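Local coordinates for Hydrogenase/urease nickel incorporation protein HypB (Helicobacter pylori, PDB 4LPS), which acts as a GTPase and metal-binding maturation factor required to insert nickel into [NiFe] hydrogenase and to mature urease, at residues Gly58-Leu63 with Asp88-Lys93. Numbering follows the deposited sequence.
Sequences GKTTML and DRLRKK. With MG (magnesium ion), chain C; GDP (guanosine-5'-diphosphate), chain D; PO4 (phosphate ion), chain E.
In the P-loop nucleotide site of this SIMIBI-class GTPase, Thr60 and Thr61 at the start of the helix behind the loop meet Arg89, which reaches over from a second helix to the GDP phosphates. The methyl of Thr60 lies over the centre of the Arg89 guanidinium, with CG2 3.4 Å from Arg89 CZ. A chi1 of -60° on Thr60 puts OG1 beside its own backbone N, from where it binds magnesium at 2.3 Å, and leaves CG2 anti to that N, against the arginine. The Arg89 chain bends at chi3 (65°), which sets NE; both terminal nitrogens bond to the alpha-phosphate: NH2 to GDP O2A at 3.1 Å, almost straight at 177°, and NH1 to O1A at a longer 3.3 Å. O1A is also held by Thr61 N and Thr61 OG1, the latter at 2.6 Å, so three donor groups besides NH2 fix this phosphate from both segments. On the beta-phosphate, Thr60 N donates to GDP O2B, itself a magnesium ligand; Asp86 and Glu135 complete the metal's shell with a phosphate ion and a water. The guanidinium is thus bordered by Thr60 CG2 over one face and by GDP O2A and Thr61 OG1 in plane at its edge, and NH1 also forms a salt bridge with Glu64. Away from the phosphates, Leu90 CD2 packs against Leu63 CB at 3.7 Å. Both leucines also touch Val76 of strand 74-80, and Leu63 extends to Ile133 of strand 131-135, so helices 59-66 and 85-91 both pack against strand 74-80 of the parallel sheet.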
ATOM      1  N   GLY A  58       3.589   7.633   6.390  1.00 12.21           N
ATOM      2  CA  GLY A  58       4.681   7.736   5.436  1.00 10.20           C
ATOM      3  C   GLY A  58       4.474   7.090   4.073  1.00 12.37           C
ATOM      4  O   GLY A  58       5.448   6.809   3.376  1.00 12.10           O
ATOM      5  N   LYS A  59       3.220   6.851   3.693  1.00  9.28           N
ATOM      6  CA  LYS A  59       2.904   6.213   2.412  1.00  8.78           C
ATOM      7  C   LYS A  59       3.383   6.994   1.184  1.00 10.17           C
ATOM      8  O   LYS A  59       4.077   6.445   0.326  1.00  9.37           O
ATOM      9  CB  LYS A  59       1.394   5.974   2.295  1.00  8.53           C
ATOM     10  CG  LYS A  59       0.824   5.040   3.349  1.00  8.36           C
ATOM     11  CD  LYS A  59      -0.640   4.723   3.076  1.00 10.04           C
ATOM     12  CE  LYS A  59      -1.529   5.949   3.240  1.00 15.07           C
ATOM     13  NZ  LYS A  59      -1.289   6.661   4.529  1.00 15.39           N
ATOM     14  N   THR A  60       2.987   8.260   1.083  1.00  9.52           N
ATOM     15  CA  THR A  60       3.341   9.069  -0.079  1.00 10.15           C
ATOM     16  C   THR A  60       4.853   9.265  -0.188  1.00 10.85           C
ATOM     17  O   THR A  60       5.416   9.192  -1.283  1.00 13.10           O
ATOM     18  CB  THR A  60       2.648  10.443  -0.044  1.00 11.91           C
ATOM     19  OG1 THR A  60       1.226  10.262  -0.046  1.00 18.02           O
ATOM     20  CG2 THR A  60       3.048  11.281  -1.255  1.00 13.21           C
ATOM     21  N   THR A  61       5.507   9.501   0.948  1.00 10.79           N
ATOM     22  CA  THR A  61       6.958   9.675   0.973  1.00 11.52           C
ATOM     23  C   THR A  61       7.652   8.418   0.467  1.00 18.49           C
ATOM     24  O   THR A  61       8.617   8.494  -0.297  1.00 20.45           O
ATOM     25  CB  THR A  61       7.472  10.003   2.389  1.00 11.64           C
ATOM     26  OG1 THR A  61       6.912  11.246   2.832  1.00 14.57           O
ATOM     27  CG2 THR A  61       8.993  10.103   2.401  1.00 12.58           C
ATOM     28  N   MET A  62       7.149   7.265   0.893  1.00 14.40           N
ATOM     29  CA  MET A  62       7.696   5.987   0.455  1.00 15.13           C
ATOM     30  C   MET A  62       7.606   5.826  -1.059  1.00 15.51           C
ATOM     31  O   MET A  62       8.569   5.408  -1.705  1.00 17.08           O
ATOM     32  CB  MET A  62       6.969   4.833   1.137  1.00 10.35           C
ATOM     33  CG  MET A  62       7.556   3.474   0.816  1.00 12.15           C
ATOM     34  SD  MET A  62       6.517   2.152   1.457  1.00 25.94           S
ATOM     35  CE  MET A  62       5.080   2.361   0.409  1.00 21.53           C
ATOM     36  N   LEU A  63       6.445   6.153  -1.620  1.00 12.73           N
ATOM     37  CA  LEU A  63       6.241   6.061  -3.061  1.00 13.31           C
ATOM     38  C   LEU A  63       7.139   7.043  -3.808  1.00 13.19           C
ATOM     39  O   LEU A  63       7.662   6.719  -4.874  1.00 16.50           O
ATOM     40  CB  LEU A  63       4.770   6.303  -3.417  1.00 13.18           C
ATOM     41  CG  LEU A  63       3.761   5.281  -2.878  1.00 10.47           C
ATOM     42  CD1 LEU A  63       2.352   5.635  -3.305  1.00 10.91           C
ATOM     43  CD2 LEU A  63       4.114   3.885  -3.361  1.00  9.94           C
ATOM     44  N   ASP A  88      -0.301  15.192  -6.464  1.00 17.21           N
ATOM     45  CA  ASP A  88       0.586  16.236  -6.968  1.00 19.04           C
ATOM     46  C   ASP A  88       2.042  16.009  -6.573  1.00 20.69           C
ATOM     47  O   ASP A  88       2.942  16.185  -7.394  1.00 21.85           O
ATOM     48  CB  ASP A  88       0.131  17.612  -6.481  1.00 21.91           C
ATOM     49  CG  ASP A  88      -1.014  18.172  -7.300  1.00 24.99           C
ATOM     50  OD1 ASP A  88      -1.178  17.751  -8.463  1.00 27.21           O
ATOM     51  OD2 ASP A  88      -1.744  19.044  -6.780  1.00 27.04           O
ATOM     52  N   ARG A  89       2.275  15.639  -5.316  1.00 17.48           N
ATOM     53  CA  ARG A  89       3.625  15.303  -4.863  1.00 19.76           C
ATOM     54  C   ARG A  89       4.244  14.210  -5.727  1.00 18.83           C
ATOM     55  O   ARG A  89       5.429  14.263  -6.059  1.00 20.81           O
ATOM     56  CB  ARG A  89       3.612  14.850  -3.400  1.00 19.62           C
ATOM     57  CG  ARG A  89       3.522  15.976  -2.377  1.00 21.80           C
ATOM     58  CD  ARG A  89       3.153  15.435  -1.001  1.00 19.39           C
ATOM     59  NE  ARG A  89       4.200  14.574  -0.453  1.00 20.82           N
ATOM     60  CZ  ARG A  89       4.101  13.899   0.690  1.00 21.58           C
ATOM     61  NH1 ARG A  89       5.107  13.143   1.103  1.00 22.52           N
ATOM     62  NH2 ARG A  89       2.996  13.976   1.418  1.00 21.01           N
ATOM     63  N   LEU A  90       3.436  13.217  -6.082  1.00 16.91           N
ATOM     64  CA  LEU A  90       3.903  12.085  -6.876  1.00 17.52           C
ATOM     65  C   LEU A  90       4.164  12.486  -8.328  1.00 17.75           C
ATOM     66  O   LEU A  90       5.151  12.056  -8.928  1.00 18.25           O
ATOM     67  CB  LEU A  90       2.888  10.943  -6.813  1.00 15.97           C
ATOM     68  CG  LEU A  90       2.804  10.209  -5.469  1.00 15.51           C
ATOM     69  CD1 LEU A  90       1.701   9.173  -5.489  1.00 20.31           C
ATOM     70  CD2 LEU A  90       4.125   9.548  -5.142  1.00 17.54           C
ATOM     71  N   ARG A  91       3.277  13.305  -8.887  1.00 17.60           N
ATOM     72  CA  ARG A  91       3.419  13.750 -10.273  1.00 18.31           C
ATOM     73  C   ARG A  91       4.612  14.690 -10.414  1.00 19.34           C
ATOM     74  O   ARG A  91       5.266  14.716 -11.458  1.00 20.18           O
ATOM     75  CB  ARG A  91       2.133  14.416 -10.774  1.00 18.30           C
ATOM     76  CG  ARG A  91       0.997  13.421 -11.021  1.00 17.60           C
ATOM     77  CD  ARG A  91      -0.239  14.060 -11.655  1.00 26.42           C
ATOM     78  NE  ARG A  91      -0.907  15.029 -10.787  1.00 26.62           N
ATOM     79  CZ  ARG A  91      -2.119  14.851 -10.270  1.00 23.95           C
ATOM     80  NH1 ARG A  91      -2.797  13.741 -10.535  1.00 21.50           N
ATOM     81  NH2 ARG A  91      -2.660  15.780  -9.493  1.00 17.64           N
ATOM     82  N   LYS A  92       4.877  15.469  -9.369  1.00 19.42           N
ATOM     83  CA  LYS A  92       6.082  16.295  -9.302  1.00 27.08           C
ATOM     84  C   LYS A  92       7.350  15.439  -9.434  1.00 25.22           C
ATOM     85  O   LYS A  92       8.399  15.927  -9.860  1.00 22.83           O
ATOM     86  CB  LYS A  92       6.097  17.092  -7.990  1.00 27.28           C
ATOM     87  CG  LYS A  92       7.371  17.894  -7.712  1.00 31.16           C
ATOM     88  CD  LYS A  92       7.670  18.901  -8.818  1.00 33.41           C
ATOM     89  CE  LYS A  92       8.844  19.805  -8.452  1.00 34.10           C
ATOM     90  NZ  LYS A  92       8.424  20.943  -7.590  1.00 33.95           N
ATOM     91  N   LYS A  93       7.244  14.160  -9.078  1.00 26.56           N
ATOM     92  CA  LYS A  93       8.377  13.239  -9.162  1.00 29.78           C
ATOM     93  C   LYS A  93       8.389  12.387 -10.433  1.00 31.08           C
ATOM     94  O   LYS A  93       9.227  11.495 -10.573  1.00 34.76           O
ATOM     95  CB  LYS A  93       8.400  12.320  -7.938  1.00 27.90           C
ATOM     96  CG  LYS A  93       8.777  13.019  -6.643  0.90 31.55           C
ATOM     97  CD  LYS A  93      10.288  13.035  -6.472  1.00 36.40           C
ATOM     98  CE  LYS A  93      10.831  11.625  -6.353  0.94 39.04           C
ATOM     99  NZ  LYS A  93      12.315  11.586  -6.250  1.00 41.97           N
TER
HETATM  100 MG    MG C 301      -0.381  10.353   1.639  1.00 19.55          MG
HETATM  101  PB  GDP D 302       1.228   9.628   4.461  1.00 14.28           P
HETATM  102  O1B GDP D 302       0.225  10.653   4.928  1.00 14.98           O
HETATM  103  O2B GDP D 302       1.241   9.548   2.956  1.00  8.10           O
HETATM  104  O3B GDP D 302       0.873   8.264   4.997  1.00 15.20           O
HETATM  105  O3A GDP D 302       2.684  10.018   5.012  1.00 18.89           O
HETATM  106  PA  GDP D 302       3.542  11.259   4.446  1.00 17.29           P
HETATM  107  O1A GDP D 302       4.386  10.814   3.279  1.00 13.76           O
HETATM  108  O2A GDP D 302       2.670  12.431   4.074  1.00 17.91           O
HETATM  109  O5' GDP D 302       4.499  11.591   5.684  1.00 13.35           O
HETATM  110  C5' GDP D 302       4.024  12.369   6.781  1.00 13.08           C
HETATM  111  C4' GDP D 302       5.221  12.989   7.486  1.00 13.40           C
HETATM  112  O4' GDP D 302       6.134  11.962   7.876  1.00 17.36           O
HETATM  113  C3' GDP D 302       5.981  13.910   6.551  1.00 15.26           C
HETATM  114  O3' GDP D 302       6.390  15.056   7.303  1.00 13.26           O
HETATM  115  C2' GDP D 302       7.212  13.134   6.144  1.00 14.01           C
HETATM  116  O2' GDP D 302       8.318  14.014   5.943  1.00 12.65           O
HETATM  117  C1' GDP D 302       7.436  12.252   7.356  1.00 16.50           C
HETATM  118  N9  GDP D 302       8.121  10.981   7.032  1.00 14.86           N
HETATM  119  C8  GDP D 302       7.817  10.094   6.065  1.00 10.86           C
HETATM  120  N7  GDP D 302       8.667   9.037   6.106  1.00 13.36           N
HETATM  121  C5  GDP D 302       9.525   9.238   7.127  1.00 13.38           C
HETATM  122  C6  GDP D 302      10.671   8.522   7.736  1.00 13.35           C
HETATM  123  O6  GDP D 302      11.058   7.426   7.283  1.00 15.97           O
HETATM  124  N1  GDP D 302      11.282   9.083   8.788  1.00 14.40           N
HETATM  125  C2  GDP D 302      10.887  10.265   9.297  1.00 14.35           C
HETATM  126  N2  GDP D 302      11.547  10.781  10.361  1.00 10.72           N
HETATM  127  N3  GDP D 302       9.848  10.974   8.793  1.00 14.74           N
HETATM  128  C4  GDP D 302       9.150  10.517   7.733  1.00 16.11           C
HETATM  129  P   PO4 E 303      -2.968   9.896   4.102  1.00 20.60           P
HETATM  130  O1  PO4 E 303      -4.074   9.303   3.266  1.00 27.59           O
HETATM  131  O2  PO4 E 303      -1.877  10.389   3.187  1.00 18.55           O
HETATM  132  O3  PO4 E 303      -3.510  11.047   4.909  1.00 18.96           O
HETATM  133  O4  PO4 E 303      -2.421   8.840   5.027  1.00 26.64           O
HETATM  134  O   HOH W   1       0.256  12.304   2.595  1.00 20.83           O